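Local coordinates for protein putative N-acetylmuramoyl-L-alanine amidase,autolysin cwp6 (Peptoclostridium difficile, PDB 5J72) that probably cleaves the amide bond between N-acetylmuramic acid and L-alanine in peptidoglycan as a zinc-dependent amidase, and carries CWB2 modules that anchor it to the cell wall, at residues Asp420-Asp424 and Ser425-Ser429; Glu490-Ser494 and Lys495-Val499. All coordinates share one frame; numbering follows the deposited sequence.

Interaction 1: residues Asp420-Asp424 and Ser425-Ser429; sequences DGMKD and SVINS
Lys423 O is gripped by two backbone amides of the turn that follows it: Ile427 N at 3.2 Å in a nearly straight bond (167°), and Val426 N through a weak, strongly bent one. Lys423 is the N-cap residue of helix 424-433, and its carbonyl starts the i to i+4 pattern that Asp424 O continues by accepting from Asn428 N at 2.9 Å. Before the cap, Met422 turns its side chain back onto the first turn. With CG swung opposite the backbone N (chi1 -176°), both CG and SD of Met422 come to rest 3.7 Å from Val426 CG1, the two side chains crossing at about a right angle. On the other branch, Val426 CG2 lies 3.8 Å from Lys423 CB, while the lysine chain bends away from the turn. Met422 and Val426 also touch Thr394 of strand 391-394, and Ile427 reaches Val415 of strand 411-418, so the hydrophobic side of the turn faces the strands of a CWB2 module. One sound and one weak bond to Lys423 O, with the apolar contact of Met422 on Val426, thus anchor the residues before the helix to its first turn.

Interaction 2: residues Glu490-Ser494 and Lys495-Val499; sequences EYLRS and KGINV
This is a helix-terminating turn in the amidase domain, where helix 477-494 runs out and the chain reverses into strand 498-501, an outermost strand of the six-stranded sheet. Leu492 O accepts two backbone bonds from opposite faces of its carbonyl plane, from Ile497 N at 3.0 Å and from Lys495 N at 3.1 Å. Gly496 N closes on Arg493 O, standing well above that carbonyl's plane. Together the Ile497-Leu492 and Gly496-Arg493 bonds make a Schellman motif, with Gly496 as the C-prime residue at positive phi (81°). A water donates to both Arg493 O and Ile497 O, bridging the helix end to the outgoing chain.

The apolar side of the turn is closed by Leu492, whose CB is in tight contact with Val499 CG2 at 3.5 Å, while its CD2 meets Ile497 CD1 at 3.8 Å. Leu492 and Ile497 both rest on Val454 of the neighbouring strand 453-458. Arg493 stretches its chain from CG to NE past Val499 and sends NH2 to Val499 O in an almost straight bond of 3.1 Å (174°), with the oxygen lying in the guanidinium plane. Its NH1 is held by Val399 O, so the guanidinium is pinned from two sites on separate parts of the chain.

On the outer side, Lys495 folds back across one face of the Tyr491 ring: chi1 (-59°) sets CG over that face, 4.0 Å from the ring centroid, as a CH-pi contact, and the bends further along bring CE to 3.3 Å from Tyr491 OH. That hydroxyl is hydrogen-bonded to Glu634 of helix 619-637. Ser494 OG turns back to donate to Tyr491 O at 2.7 Å, a bond spanning three residues.

How the interactions relate
Following the chain from the N terminus, interaction 1 comes first: strand 411-418 ends and the loop through 420-423 runs into helix 424-433, where the contact closes. Interaction 2 opens later, where helix 477-494 ends and 495-499 leads into strand 498-501. The two are in series, neither nesting nor crossing, and sit at opposite kinds of helix end: one at a start after a strand, the other at a finish before a strand. Interaction 1 belongs to the CWB2 part, interaction 2 to the amidase part, yet the 490-494 side also meets the CWB2 part, Arg493 bonding to Val399 O and Glu490 to Ser400 and Ala401. Their nearest atoms are about 8 Å apart.

Interaction 1: residues Asp420-Asp424 and Ser425-Ser429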
loop_
_atom_site.group_PDB
_atom_site.type_symbol
_atom_site.label_atom_id
_atom_site.label_comp_id
_atom_site.label_asym_id
_atom_site.label_seq_id
_atom_site.Cartn_x
_atom_site.Cartn_y
_atom_site.Cartn_z
ATOM N N ASP A 420 -10.939 -7.597 9.237
ATOM C CA ASP A 420 -10.571 -8.519 10.289
ATOM C C ASP A 420 -9.771 -9.719 9.692
ATOM O O ASP A 420 -10.064 -10.159 8.579
ATOM C CB ASP A 420 -11.856 -9.068 10.914
ATOM C CG ASP A 420 -11.522 -9.883 12.135
ATOM O OD1 ASP A 420 -11.837 -11.080 12.142
ATOM O OD2 ASP A 420 -10.923 -9.312 13.083
ATOM N N GLY A 421 -8.786 -10.230 10.415
ATOM C CA GLY A 421 -8.054 -11.395 9.920
ATOM C C GLY A 421 -6.555 -11.218 9.924
ATOM O O GLY A 421 -5.842 -12.214 9.971
ATOM N N MET A 422 -6.066 -9.973 9.841
ATOM C CA MET A 422 -4.647 -9.752 9.871
ATOM C C MET A 422 -4.150 -10.025 11.303
ATOM O O MET A 422 -4.798 -9.592 12.257
ATOM C CB MET A 422 -4.302 -8.309 9.455
ATOM C CG MET A 422 -2.783 -8.079 9.384
ATOM S SD MET A 422 -2.374 -6.600 8.429
ATOM C CE MET A 422 -2.969 -7.065 6.872
ATOM N N LYS A 423 -3.019 -10.731 11.469
ATOM C CA LYS A 423 -2.535 -11.040 12.823
ATOM C C LYS A 423 -2.115 -9.816 13.577
ATOM O O LYS A 423 -1.595 -8.879 12.987
ATOM C CB LYS A 423 -1.306 -11.980 12.768
ATOM C CG LYS A 423 -1.564 -13.259 12.000
ATOM C CD LYS A 423 -2.846 -13.913 12.414
ATOM C CE LYS A 423 -2.572 -15.187 13.158
ATOM N NZ LYS A 423 -3.169 -16.341 12.441
ATOM N N ASP A 424 -2.300 -9.825 14.913
ATOM C CA ASP A 424 -1.918 -8.687 15.746
ATOM C C ASP A 424 -0.512 -8.384 15.558
ATOM O O ASP A 424 -0.052 -7.250 15.564
ATOM C CB ASP A 424 -2.131 -9.028 17.257
ATOM C CG ASP A 424 -3.589 -9.096 17.692
ATOM O OD1 ASP A 424 -4.462 -8.664 16.916
ATOM O OD2 ASP A 424 -3.852 -9.588 18.806
ATOM N N SER A 425 0.232 -9.467 15.427
ATOM C CA SER A 425 1.664 -9.472 15.230
ATOM C C SER A 425 2.081 -8.576 14.010
ATOM O O SER A 425 3.003 -7.766 14.073
ATOM C CB SER A 425 2.060 -10.931 14.969
ATOM O OG SER A 425 3.408 -11.030 14.593
ATOM N N VAL A 426 1.388 -8.767 12.908
ATOM C CA VAL A 426 1.652 -8.045 11.653
ATOM C C VAL A 426 1.280 -6.554 11.718
ATOM O O VAL A 426 2.112 -5.706 11.392
ATOM C CB VAL A 426 0.813 -8.806 10.595
ATOM C CG1 VAL A 426 0.939 -8.128 9.220
ATOM C CG2 VAL A 426 1.280 -10.280 10.546
ATOM N N ILE A 427 0.044 -6.259 12.156
ATOM C CA ILE A 427 -0.361 -4.840 12.217
ATOM C C ILE A 427 0.536 -4.088 13.261
ATOM O O ILE A 427 0.991 -2.953 13.018
ATOM C CB ILE A 427 -1.905 -4.756 12.513
ATOM C CG1 ILE A 427 -2.374 -3.269 12.373
ATOM C CG2 ILE A 427 -2.248 -5.309 13.903
ATOM C CD1 ILE A 427 -2.320 -2.821 10.839
ATOM N N ASN A 428 0.858 -4.747 14.384
ATOM C CA ASN A 428 1.697 -4.081 15.384
ATOM C C ASN A 428 3.081 -3.852 14.884
ATOM O O ASN A 428 3.698 -2.851 15.215
ATOM C CB ASN A 428 1.760 -4.905 16.714
ATOM C CG ASN A 428 2.774 -4.255 17.647
ATOM O OD1 ASN A 428 3.917 -4.737 17.766
ATOM N ND2 ASN A 428 2.483 -3.089 18.251
ATOM N N SER A 429 3.606 -4.779 14.027
ATOM C CA SER A 429 4.942 -4.578 13.455
ATOM C C SER A 429 4.931 -3.342 12.584
ATOM O O SER A 429 5.832 -2.508 12.612
ATOM C CB SER A 429 5.344 -5.789 12.584
ATOM O OG SER A 429 6.542 -5.506 11.898
#

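Interaction 2: residues Glu490-Ser494 and Lys495-Val499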
loop_
_atom_site.group_PDB
_atom_site.type_symbol
_atom_site.label_atom_id
_atom_site.label_comp_id
_atom_site.label_asym_id
_atom_site.label_seq_id
_atom_site.Cartn_x
_atom_site.Cartn_y
_atom_site.Cartn_z
ATOM N N GLU A 490 10.562 -13.386 1.342
ATOM C CA GLU A 490 9.098 -13.404 1.189
ATOM C C GLU A 490 8.592 -14.902 1.275
ATOM O O GLU A 490 7.619 -15.185 1.948
ATOM C CB GLU A 490 8.741 -12.868 -0.192
ATOM C CG GLU A 490 7.256 -12.586 -0.235
ATOM C CD GLU A 490 6.952 -11.215 0.445
ATOM O OE1 GLU A 490 7.726 -10.762 1.312
ATOM O OE2 GLU A 490 5.949 -10.609 0.086
ATOM N N TYR A 491 9.304 -15.822 0.596
ATOM C CA TYR A 491 8.877 -17.237 0.656
ATOM C C TYR A 491 8.997 -17.747 2.050
ATOM O O TYR A 491 8.045 -18.347 2.578
ATOM C CB TYR A 491 9.710 -18.088 -0.291
ATOM C CG TYR A 491 9.301 -19.547 -0.142
ATOM C CD1 TYR A 491 8.185 -20.043 -0.804
ATOM C CD2 TYR A 491 9.973 -20.391 0.737
ATOM C CE1 TYR A 491 7.737 -21.342 -0.583
ATOM C CE2 TYR A 491 9.546 -21.705 0.957
ATOM C CZ TYR A 491 8.424 -22.170 0.298
ATOM O OH TYR A 491 7.998 -23.462 0.529
ATOM N N LEU A 492 10.135 -17.507 2.720
ATOM C CA LEU A 492 10.280 -18.032 4.083
ATOM C C LEU A 492 9.226 -17.490 5.038
ATOM O O LEU A 492 8.691 -18.231 5.885
ATOM C CB LEU A 492 11.690 -17.678 4.622
ATOM C CG LEU A 492 12.797 -18.470 3.867
ATOM C CD1 LEU A 492 14.199 -17.953 4.238
ATOM C CD2 LEU A 492 12.692 -19.978 4.301
ATOM N N ARG A 493 8.935 -16.183 4.937
ATOM C CA ARG A 493 7.945 -15.619 5.849
ATOM C C ARG A 493 6.570 -16.199 5.587
ATOM O O ARG A 493 5.813 -16.359 6.545
ATOM C CB ARG A 493 7.859 -14.083 5.693
ATOM C CG ARG A 493 9.122 -13.435 6.162
ATOM C CD ARG A 493 8.950 -11.911 6.300
ATOM N NE ARG A 493 10.154 -11.385 6.949
ATOM C CZ ARG A 493 10.540 -10.117 6.871
ATOM N NH1 ARG A 493 9.817 -9.231 6.181
ATOM N NH2 ARG A 493 11.642 -9.719 7.485
ATOM N N SER A 494 6.235 -16.452 4.343
ATOM C CA SER A 494 4.924 -17.003 4.019
ATOM C C SER A 494 4.775 -18.447 4.595
ATOM O O SER A 494 3.647 -18.943 4.684
ATOM C CB SER A 494 4.729 -17.028 2.519
ATOM O OG SER A 494 5.400 -18.144 1.960
ATOM N N LYS A 495 5.893 -19.110 4.966
ATOM C CA LYS A 495 5.832 -20.464 5.571
ATOM C C LYS A 495 6.052 -20.382 7.065
ATOM O O LYS A 495 6.288 -21.409 7.691
ATOM C CB LYS A 495 6.884 -21.374 4.920
ATOM C CG LYS A 495 6.663 -21.495 3.424
ATOM C CD LYS A 495 5.218 -21.884 3.173
ATOM C CE LYS A 495 5.126 -22.730 1.951
ATOM N NZ LYS A 495 4.479 -22.011 0.845
ATOM N N GLY A 496 5.984 -19.191 7.670
ATOM C CA GLY A 496 6.109 -19.089 9.120
ATOM C C GLY A 496 7.524 -19.109 9.676
ATOM O O GLY A 496 7.704 -19.307 10.872
ATOM N N ILE A 497 8.559 -18.902 8.819
ATOM C CA ILE A 497 9.940 -18.874 9.305
ATOM C C ILE A 497 10.334 -17.404 9.537
ATOM O O ILE A 497 10.015 -16.583 8.700
ATOM C CB ILE A 497 10.852 -19.602 8.229
ATOM C CG1 ILE A 497 10.550 -21.141 8.252
ATOM C CG2 ILE A 497 12.361 -19.350 8.528
ATOM C CD1 ILE A 497 10.815 -21.930 6.933
ATOM N N ASN A 498 10.950 -17.078 10.629
ATOM C CA ASN A 498 11.377 -15.723 10.916
ATOM C C ASN A 498 12.601 -15.404 10.100
ATOM O O ASN A 498 13.517 -16.216 10.085
ATOM C CB ASN A 498 11.747 -15.588 12.376
ATOM C CG ASN A 498 10.595 -15.985 13.250
ATOM O OD1 ASN A 498 10.794 -16.707 14.236
ATOM N ND2 ASN A 498 9.360 -15.614 12.895
ATOM N N VAL A 499 12.640 -14.226 9.457
ATOM C CA VAL A 499 13.779 -13.874 8.635
ATOM C C VAL A 499 14.301 -12.563 8.996
ATOM O O VAL A 499 13.521 -11.619 9.125
ATOM C CB VAL A 499 13.399 -13.856 7.139
ATOM C CG1 VAL A 499 14.642 -13.581 6.270
ATOM C CG2 VAL A 499 12.787 -15.176 6.740
HETATM O O HOH W 1 6.950 -15.506 9.054
#